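Local coordinates for SWD1-like protein (Myceliophthora thermophila, PDB 6E29) that probably acts, through this WD-repeat beta-propeller domain, as a subunit of COMPASS, the complex that methylates histone H3, at residues B[188-193]-B[198-203]; B[219-224]-B[230-235]; B[49-54]-B[73-78]. All blocks are in the same frame, centred on the assembly; numbering follows the deposited sequence.

Interaction 1 (B[188-193]-B[198-203]); sequences LLAGTT and NIIDAR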
loop_
_atom_site.group_PDB
_atom_site.type_symbol
_atom_site.label_atom_id
_atom_site.label_comp_id
_atom_site.label_asym_id
_atom_site.label_seq_id
_atom_site.Cartn_x
_atom_site.Cartn_y
_atom_site.Cartn_z
ATOM N N LEU B 188 7.030 -5.697 10.353
ATOM C CA LEU B 188 6.697 -5.249 9.024
ATOM C C LEU B 188 6.379 -6.462 8.183
ATOM O O LEU B 188 7.027 -7.498 8.313
ATOM C CB LEU B 188 7.828 -4.467 8.398
ATOM C CG LEU B 188 8.068 -3.137 9.132
ATOM C CD1 LEU B 188 9.555 -2.918 9.153
ATOM C CD2 LEU B 188 7.316 -1.973 8.448
ATOM N N LEU B 189 5.406 -6.311 7.312
ATOM C CA LEU B 189 5.058 -7.343 6.340
ATOM C C LEU B 189 5.472 -6.802 4.992
ATOM O O LEU B 189 5.044 -5.711 4.595
ATOM C CB LEU B 189 3.557 -7.666 6.377
ATOM C CG LEU B 189 2.942 -7.926 7.748
ATOM C CD1 LEU B 189 1.482 -8.166 7.582
ATOM C CD2 LEU B 189 3.591 -9.092 8.425
ATOM N N ALA B 190 6.299 -7.542 4.273
ATOM C CA ALA B 190 6.806 -7.020 3.017
ATOM C C ALA B 190 6.629 -8.047 1.907
ATOM O O ALA B 190 6.674 -9.265 2.141
ATOM C CB ALA B 190 8.285 -6.637 3.137
ATOM N N GLY B 191 6.388 -7.533 0.719
ATOM C CA GLY B 191 6.278 -8.366 -0.469
ATOM C C GLY B 191 7.443 -8.141 -1.405
ATOM O O GLY B 191 8.037 -7.055 -1.450
ATOM N N THR B 192 7.747 -9.167 -2.217
ATOM C CA THR B 192 8.918 -9.112 -3.059
ATOM C C THR B 192 8.595 -9.446 -4.504
ATOM O O THR B 192 7.491 -9.905 -4.852
ATOM C CB THR B 192 10.010 -10.093 -2.600
ATOM O OG1 THR B 192 9.601 -11.434 -2.931
ATOM C CG2 THR B 192 10.304 -9.942 -1.087
ATOM N N THR B 193 9.603 -9.218 -5.342
ATOM C CA THR B 193 9.559 -9.543 -6.763
ATOM C C THR B 193 9.459 -11.042 -7.013
ATOM O O THR B 193 9.188 -11.455 -8.145
ATOM C CB THR B 193 10.833 -9.005 -7.442
ATOM O OG1 THR B 193 11.971 -9.386 -6.636
ATOM C CG2 THR B 193 10.788 -7.513 -7.538
ATOM N N ASN B 198 7.510 -11.591 3.464
ATOM C CA ASN B 198 8.482 -11.571 4.552
ATOM C C ASN B 198 7.840 -10.942 5.768
ATOM O O ASN B 198 7.186 -9.912 5.635
ATOM C CB ASN B 198 9.698 -10.681 4.220
ATOM C CG ASN B 198 10.543 -11.246 3.128
ATOM O OD1 ASN B 198 10.493 -12.440 2.901
ATOM N ND2 ASN B 198 11.330 -10.398 2.464
ATOM N N ILE B 199 8.086 -11.515 6.942
ATOM C CA ILE B 199 7.719 -10.878 8.203
ATOM C C ILE B 199 9.023 -10.444 8.837
ATOM O O ILE B 199 9.933 -11.265 8.998
ATOM C CB ILE B 199 6.957 -11.819 9.149
ATOM C CG1 ILE B 199 5.690 -12.353 8.491
ATOM C CG2 ILE B 199 6.535 -11.052 10.426
ATOM C CD1 ILE B 199 4.860 -13.289 9.381
ATOM N N ILE B 200 9.138 -9.155 9.134
ATOM C CA ILE B 200 10.363 -8.531 9.636
ATOM C C ILE B 200 10.090 -8.014 11.036
ATOM O O ILE B 200 9.121 -7.277 11.242
ATOM C CB ILE B 200 10.811 -7.373 8.713
ATOM C CG1 ILE B 200 10.990 -7.884 7.291
ATOM C CG2 ILE B 200 12.163 -6.678 9.192
ATOM C CD1 ILE B 200 11.295 -6.768 6.277
ATOM N N ASP B 201 10.946 -8.397 11.996
ATOM C CA ASP B 201 10.947 -7.775 13.320
ATOM C C ASP B 201 11.426 -6.331 13.188
ATOM O O ASP B 201 12.542 -6.080 12.724
ATOM C CB ASP B 201 11.869 -8.588 14.233
ATOM C CG ASP B 201 11.792 -8.181 15.689
ATOM O OD1 ASP B 201 12.002 -6.988 15.977
ATOM O OD2 ASP B 201 11.559 -9.069 16.547
ATOM N N ALA B 202 10.580 -5.367 13.551
ATOM C CA ALA B 202 10.959 -3.987 13.291
ATOM C C ALA B 202 12.044 -3.502 14.239
ATOM O O ALA B 202 12.684 -2.482 13.961
ATOM C CB ALA B 202 9.732 -3.062 13.359
ATOM N N ARG B 203 12.269 -4.188 15.352
ATOM C CA ARG B 203 13.341 -3.732 16.226
ATOM C C ARG B 203 14.680 -4.381 15.879
ATOM O O ARG B 203 15.703 -3.695 15.869
ATOM C CB ARG B 203 12.983 -3.972 17.692
ATOM C CG ARG B 203 14.187 -3.824 18.623
ATOM C CD ARG B 203 14.150 -4.818 19.777
ATOM N NE ARG B 203 14.971 -6.007 19.537
ATOM C CZ ARG B 203 14.956 -7.099 20.303
ATOM N NH1 ARG B 203 14.174 -7.144 21.376
ATOM N NH2 ARG B 203 15.733 -8.146 20.007
#
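Asn198 pairs with Ala190 through two backbone hydrogen bonds. Asn198 N donates to Ala190 O at 2.8 Å, and Ala190 N donates to Asn198 O at 2.9 Å. The Asn198 side chain and the Ala190 methyl stand on the same face of the sheet. With CG anti to its carbonyl carbon (chi1 -68°), the Asn198 amide reaches along this face to the Thr192 methyl. The side chain meets Thr192 at about a right angle, with Thr192 CG2 3.7 Å from Asn198 ND2. This is packing only, because the polar ends turn elsewhere. Asn198 OD1 bonds to Ser210 OG and ND2 to Ser150 O, which fixes the flip of the amide. Thr192 OG1 bonds to the backbone N of Lys194 and of Arg196, where the chain turns into the second strand.

Ile199 faces Leu189 on the other side of the sheet, as a non-hydrogen-bonded pair. The two side chains run side by side and point the same way. Leu189 CD2 lies 3.9 Å from Ile199 CG1 and also touches the CG2 branch. The two strands form a beta hairpin, the second and third strands of one four-stranded propeller blade.

Ile200 returns to the face of Asn198 and pairs with Leu188. Ile200 N donates to Leu188 O at 2.8 Å, and Leu188 N answers with a bond to Ile200 O. The CB atoms of Leu188 and Ile200 are 4.2 Å apart, and Leu148 packs on both side chains.

Asp201 ends the strand with an Asx turn: its OD1 accepts from Arg203 N at 2.9 Å. At the turn, Ala202 CB rests 4.2 Å from Leu188 CD1.

Interaction 2 (B[219-224]-B[230-235]); sequences TTLRLT and LLVNAQ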
loop_
_atom_site.group_PDB
_atom_site.type_symbol
_atom_site.label_atom_id
_atom_site.label_comp_id
_atom_site.label_asym_id
_atom_site.label_seq_id
_atom_site.Cartn_x
_atom_site.Cartn_y
_atom_site.Cartn_z
ATOM N N THR B 219 2.491 -6.555 -5.630
ATOM C CA THR B 219 2.379 -5.117 -5.890
ATOM C C THR B 219 1.672 -4.331 -4.795
ATOM O O THR B 219 1.966 -3.146 -4.613
ATOM C CB THR B 219 1.683 -4.849 -7.239
ATOM O OG1 THR B 219 0.471 -5.592 -7.320
ATOM C CG2 THR B 219 2.596 -5.272 -8.376
ATOM N N THR B 220 0.813 -4.960 -4.026
ATOM C CA THR B 220 0.089 -4.275 -2.975
ATOM C C THR B 220 -0.071 -5.194 -1.792
ATOM O O THR B 220 -0.410 -6.374 -1.952
ATOM C CB THR B 220 -1.329 -3.848 -3.438
ATOM O OG1 THR B 220 -1.208 -2.759 -4.341
ATOM C CG2 THR B 220 -2.220 -3.466 -2.242
ATOM N N LEU B 221 0.137 -4.625 -0.605
ATOM C CA LEU B 221 -0.252 -5.231 0.664
ATOM C C LEU B 221 -1.129 -4.254 1.452
ATOM O O LEU B 221 -0.808 -3.056 1.533
ATOM C CB LEU B 221 0.954 -5.538 1.510
ATOM C CG LEU B 221 1.948 -6.544 0.952
ATOM C CD1 LEU B 221 3.181 -6.591 1.872
ATOM C CD2 LEU B 221 1.266 -7.884 0.824
ATOM N N ARG B 222 -2.184 -4.775 2.082
ATOM C CA ARG B 222 -3.041 -3.942 2.941
ATOM C C ARG B 222 -3.605 -4.782 4.078
ATOM O O ARG B 222 -3.983 -5.938 3.881
ATOM C CB ARG B 222 -4.196 -3.341 2.079
ATOM C CG ARG B 222 -5.053 -2.342 2.792
ATOM C CD ARG B 222 -4.253 -1.121 3.286
ATOM N NE ARG B 222 -3.574 -0.328 2.244
ATOM C CZ ARG B 222 -4.135 0.690 1.575
ATOM N NH1 ARG B 222 -5.431 1.016 1.761
ATOM N NH2 ARG B 222 -3.413 1.366 0.680
ATOM N N LEU B 223 -3.632 -4.224 5.267
ATOM C CA LEU B 223 -4.197 -4.908 6.414
ATOM C C LEU B 223 -5.590 -4.371 6.690
ATOM O O LEU B 223 -5.893 -3.229 6.353
ATOM C CB LEU B 223 -3.317 -4.668 7.652
ATOM C CG LEU B 223 -2.094 -5.549 7.684
ATOM C CD1 LEU B 223 -1.161 -5.067 8.792
ATOM C CD2 LEU B 223 -2.546 -6.990 7.880
ATOM N N THR B 224 -6.430 -5.204 7.316
ATOM C CA THR B 224 -7.668 -4.708 7.911
ATOM C C THR B 224 -7.355 -3.850 9.140
ATOM O O THR B 224 -6.251 -3.855 9.678
ATOM C CB THR B 224 -8.611 -5.845 8.329
ATOM O OG1 THR B 224 -7.957 -6.782 9.200
ATOM C CG2 THR B 224 -9.151 -6.582 7.103
ATOM N N LEU B 230 -4.885 -9.917 5.852
ATOM C CA LEU B 230 -3.967 -9.293 4.915
ATOM C C LEU B 230 -4.493 -9.552 3.498
ATOM O O LEU B 230 -4.800 -10.691 3.142
ATOM C CB LEU B 230 -2.574 -9.888 5.057
ATOM C CG LEU B 230 -1.505 -9.524 4.040
ATOM C CD1 LEU B 230 -1.027 -8.078 4.255
ATOM C CD2 LEU B 230 -0.366 -10.560 4.189
ATOM N N LEU B 231 -4.521 -8.513 2.701
ATOM C CA LEU B 231 -4.900 -8.555 1.297
ATOM C C LEU B 231 -3.655 -8.345 0.462
ATOM O O LEU B 231 -2.856 -7.444 0.731
ATOM C CB LEU B 231 -5.936 -7.437 1.041
ATOM C CG LEU B 231 -6.388 -7.095 -0.372
ATOM C CD1 LEU B 231 -7.113 -8.301 -0.911
ATOM C CD2 LEU B 231 -7.360 -5.869 -0.250
ATOM N N VAL B 232 -3.499 -9.165 -0.565
ATOM C CA VAL B 232 -2.274 -9.209 -1.348
ATOM C C VAL B 232 -2.642 -9.183 -2.833
ATOM O O VAL B 232 -3.430 -10.001 -3.274
ATOM C CB VAL B 232 -1.449 -10.472 -1.085
ATOM C CG1 VAL B 232 -0.152 -10.412 -1.944
ATOM C CG2 VAL B 232 -1.130 -10.647 0.412
ATOM N N ASN B 233 -2.122 -8.217 -3.579
ATOM C CA ASN B 233 -2.257 -8.234 -5.033
ATOM C C ASN B 233 -0.900 -8.602 -5.611
ATOM O O ASN B 233 0.124 -8.029 -5.210
ATOM C CB ASN B 233 -2.707 -6.891 -5.611
ATOM C CG ASN B 233 -3.070 -6.993 -7.101
ATOM O OD1 ASN B 233 -3.481 -8.058 -7.576
ATOM N ND2 ASN B 233 -2.900 -5.908 -7.830
ATOM N N ALA B 234 -0.903 -9.490 -6.584
ATOM C CA ALA B 234 0.335 -9.934 -7.209
ATOM C C ALA B 234 0.091 -10.169 -8.688
ATOM O O ALA B 234 -1.045 -10.309 -9.142
ATOM C CB ALA B 234 0.873 -11.208 -6.525
ATOM N N GLN B 235 1.168 -10.258 -9.439
ATOM C CA GLN B 235 1.053 -10.237 -10.881
ATOM C C GLN B 235 0.666 -11.586 -11.477
ATOM O O GLN B 235 0.853 -11.783 -12.670
ATOM C CB GLN B 235 2.373 -9.776 -11.489
ATOM C CG GLN B 235 2.600 -8.260 -11.348
ATOM C CD GLN B 235 3.778 -7.810 -12.232
ATOM O OE1 GLN B 235 4.629 -8.628 -12.616
ATOM N NE2 GLN B 235 3.814 -6.523 -12.579
HETATM O O HOH W 1 -1.622 -3.513 -6.679
#
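The carboxamide of Asn233 has Thr219 OG1 above one face, near its nitrogen. Thr219 OG1 is 3.4 Å from Asn233 ND2, but the angle is too poor for a hydrogen bond. A water close to the amide plane, beyond ND2, joins them instead: it accepts from Asn233 ND2 at 2.9 Å and bonds to Thr219 OG1. Its approach to Thr220 OG1 is doubtfully short. ND2 also bonds to Trp274 O. Asn233 CG, anti to the backbone N (chi1 -170°), carries the amide alongside both threonines.

The backbone beneath forms a classic beta bulge. Thr219 N donates to Asn233 O at 2.8 Å, and Thr220 N adds a weak bond to the same oxygen at 3.4 Å. Asn233 N returns a bond to Thr220 O, and regular pairing continues through Leu221-Val232 to Arg222-Leu231. On the opposite face Leu221 CD2 lies 3.7 Å from Val232 CG2, and Leu223 CD2 lies 4.0 Å from Leu230 CB.

Arg222 turns away from the hairpin and makes a salt bridge with Glu321. Strand 239-243 extends the blade beyond 229-234. Both neighbouring blades pack on it: Leu221 meets Ala178 and Val180 of strand 176-181, while Thr220 and Leu231 meet Val277 of strand 274-279.

Interaction 3 (B[49-54]-B[73-78]); sequences VVIWDL and LSWSRC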
loop_
_atom_site.group_PDB
_atom_site.type_symbol
_atom_site.label_atom_id
_atom_site.label_comp_id
_atom_site.label_asym_id
_atom_site.label_seq_id
_atom_site.Cartn_x
_atom_site.Cartn_y
_atom_site.Cartn_z
ATOM N N VAL B 49 -0.163 17.413 -3.784
ATOM C CA VAL B 49 -1.064 16.662 -2.927
ATOM C C VAL B 49 -2.227 17.553 -2.524
ATOM O O VAL B 49 -2.020 18.714 -2.170
ATOM C CB VAL B 49 -0.346 16.123 -1.681
ATOM C CG1 VAL B 49 -1.376 15.425 -0.753
ATOM C CG2 VAL B 49 0.736 15.127 -2.126
ATOM N N VAL B 50 -3.451 17.021 -2.632
ATOM C CA VAL B 50 -4.665 17.780 -2.379
ATOM C C VAL B 50 -5.407 17.158 -1.201
ATOM O O VAL B 50 -5.555 15.936 -1.113
ATOM C CB VAL B 50 -5.561 17.860 -3.635
ATOM C CG1 VAL B 50 -6.823 18.687 -3.348
ATOM C CG2 VAL B 50 -4.781 18.501 -4.771
ATOM N N ILE B 51 -5.824 17.999 -0.272
ATOM C CA ILE B 51 -6.611 17.590 0.881
ATOM C C ILE B 51 -8.031 18.065 0.601
ATOM O O ILE B 51 -8.266 19.271 0.524
ATOM C CB ILE B 51 -6.079 18.219 2.174
ATOM C CG1 ILE B 51 -4.580 17.872 2.370
ATOM C CG2 ILE B 51 -6.993 17.865 3.339
ATOM C CD1 ILE B 51 -4.300 16.337 2.177
ATOM N N TRP B 52 -8.969 17.123 0.429
ATOM C CA TRP B 52 -10.382 17.446 0.196
ATOM C C TRP B 52 -11.153 17.360 1.501
ATOM O O TRP B 52 -11.084 16.349 2.198
ATOM C CB TRP B 52 -11.011 16.474 -0.797
ATOM C CG TRP B 52 -10.381 16.443 -2.123
ATOM C CD1 TRP B 52 -9.270 15.728 -2.510
ATOM C CD2 TRP B 52 -10.838 17.135 -3.284
ATOM N NE1 TRP B 52 -9.002 15.965 -3.843
ATOM C CE2 TRP B 52 -9.968 16.795 -4.343
ATOM C CE3 TRP B 52 -11.917 17.988 -3.538
ATOM C CZ2 TRP B 52 -10.129 17.311 -5.617
ATOM C CZ3 TRP B 52 -12.080 18.465 -4.792
ATOM C CH2 TRP B 52 -11.185 18.135 -5.819
ATOM N N ASP B 53 -11.886 18.423 1.830
ATOM C CA ASP B 53 -12.846 18.398 2.925
ATOM C C ASP B 53 -14.095 17.653 2.450
ATOM O O ASP B 53 -14.804 18.146 1.573
ATOM C CB ASP B 53 -13.157 19.838 3.319
ATOM C CG ASP B 53 -14.038 19.953 4.543
ATOM O OD1 ASP B 53 -13.817 20.882 5.349
ATOM O OD2 ASP B 53 -14.962 19.135 4.703
ATOM N N LEU B 54 -14.394 16.481 3.051
ATOM C CA LEU B 54 -15.498 15.643 2.552
ATOM C C LEU B 54 -16.869 16.234 2.863
ATOM O O LEU B 54 -17.841 15.930 2.172
ATOM C CB LEU B 54 -15.400 14.216 3.113
ATOM C CG LEU B 54 -14.094 13.583 2.649
ATOM C CD1 LEU B 54 -13.948 12.157 3.117
ATOM C CD2 LEU B 54 -14.047 13.680 1.125
ATOM N N LEU B 73 0.269 7.594 -0.074
ATOM C CA LEU B 73 -0.186 8.518 0.956
ATOM C C LEU B 73 -0.533 7.715 2.182
ATOM O O LEU B 73 -1.218 6.703 2.070
ATOM C CB LEU B 73 -1.466 9.274 0.537
ATOM C CG LEU B 73 -1.353 10.087 -0.724
ATOM C CD1 LEU B 73 -2.784 10.315 -1.315
ATOM C CD2 LEU B 73 -0.662 11.451 -0.417
ATOM N N SER B 74 -0.116 8.206 3.344
ATOM C CA SER B 74 -0.284 7.504 4.603
ATOM C C SER B 74 -0.543 8.524 5.695
ATOM O O SER B 74 0.273 9.431 5.896
ATOM C CB SER B 74 0.998 6.698 4.907
ATOM O OG SER B 74 0.975 6.118 6.190
ATOM N N TRP B 75 -1.649 8.362 6.403
ATOM C CA TRP B 75 -2.078 9.327 7.401
ATOM C C TRP B 75 -1.645 8.882 8.784
ATOM O O TRP B 75 -1.611 7.691 9.071
ATOM C CB TRP B 75 -3.589 9.469 7.428
ATOM C CG TRP B 75 -4.254 10.158 6.267
ATOM C CD1 TRP B 75 -4.610 9.591 5.036
ATOM C CD2 TRP B 75 -4.743 11.506 6.244
ATOM N NE1 TRP B 75 -5.276 10.531 4.275
ATOM C CE2 TRP B 75 -5.367 11.710 4.988
ATOM C CE3 TRP B 75 -4.687 12.576 7.155
ATOM C CZ2 TRP B 75 -5.936 12.938 4.621
ATOM C CZ3 TRP B 75 -5.281 13.799 6.795
ATOM C CH2 TRP B 75 -5.883 13.972 5.538
ATOM N N SER B 76 -1.381 9.854 9.650
ATOM C CA SER B 76 -1.070 9.548 11.041
ATOM C C SER B 76 -2.352 9.138 11.763
ATOM O O SER B 76 -3.459 9.429 11.307
ATOM C CB SER B 76 -0.440 10.757 11.749
ATOM O OG SER B 76 -1.383 11.821 11.896
ATOM N N ARG B 77 -2.193 8.484 12.924
ATOM C CA ARG B 77 -3.363 8.011 13.672
ATOM C C ARG B 77 -4.310 9.161 13.985
ATOM O O ARG B 77 -5.539 9.002 13.961
ATOM C CB ARG B 77 -2.909 7.319 14.961
ATOM C CG ARG B 77 -4.035 6.671 15.821
ATOM C CD ARG B 77 -5.212 6.141 14.970
ATOM N NE ARG B 77 -5.966 5.019 15.545
ATOM C CZ ARG B 77 -7.295 4.905 15.469
ATOM N NH1 ARG B 77 -8.006 5.851 14.862
ATOM N NH2 ARG B 77 -7.922 3.856 16.000
ATOM N N CYS B 78 -3.749 10.343 14.201
ATOM C CA CYS B 78 -4.457 11.502 14.713
ATOM C C CYS B 78 -5.025 12.375 13.603
ATOM O O CYS B 78 -5.737 13.347 13.893
ATOM C CB CYS B 78 -3.501 12.332 15.609
ATOM S SG CYS B 78 -1.936 12.794 14.800
#
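Val49 meets Leu73 and Ile51 meets Trp75 where two neighbouring blades of the beta-propeller pack together. Strand 48-53 is the third strand of its blade. Strand 70-75 is the first strand of the next. The two segments lie in consecutive predicted WD repeats.

The contact is made by side chains alone, with no hydrogen bond across it. The nearest CA atoms, those of Val49 and Leu73, are 9.1 Å apart. Side chains bridge that gap. CG1 of Val49, anti to the backbone N (chi1 176°), is the branch that reaches Leu73. Val49 CG1 touches Leu73 CD2 at 4.1 Å, and the two side chains slide past each other in opposite directions. This is the tighter pair, though all four residues are buried. Leu82 of strand 81-86 packs against Val49, Ile51 and Trp75, and so fills in beside both pairs.

The second pair is looser. Ile51 approaches the Trp75 ring obliquely. Its second torsion is bent (chi2 -49°), which turns CD1 back from an extended course.

Near their C-terminal ends the segments diverge toward solvent. Arg77 and Cys78 are exposed and make no contact with 49-54, and Asp53 and Leu54 on the other segment are partly exposed. Asp53 follows Trp52, and the two form the Trp-Asp pair that gives WD repeats their name.

Polar bonds from the first blade brace the second segment. Arg32 NH1 bonds to Leu73 O, and Arg35 NH1 bonds to Trp75 O. The indole NH is also satisfied, since Trp75 NE1 bonds to Arg32 O. At the far corner of the same ring, Trp75 CH2 lies 4.4 Å from Ile51 CD1.

In the fold
Interactions 1 and 2 are hairpins inside two successive blades; interaction 3 joins two different blades. That sets their chemistry. The hairpins rest on backbone hydrogen bonds, while interaction 3 is apolar side-chain packing and buries much less surface. Interactions 1 and 3 are buried and lie on opposite sides of the chain's centre. Interaction 2 is partly buried, lies nearest that centre, and includes a water. Interactions 1 and 2 touch: Leu221 CD1 packs 3.4 Å from Leu189 O, so this junction also uses a side chain across blades. Interaction 3 touches neither; its centre is about 25 Å from that of interaction 1.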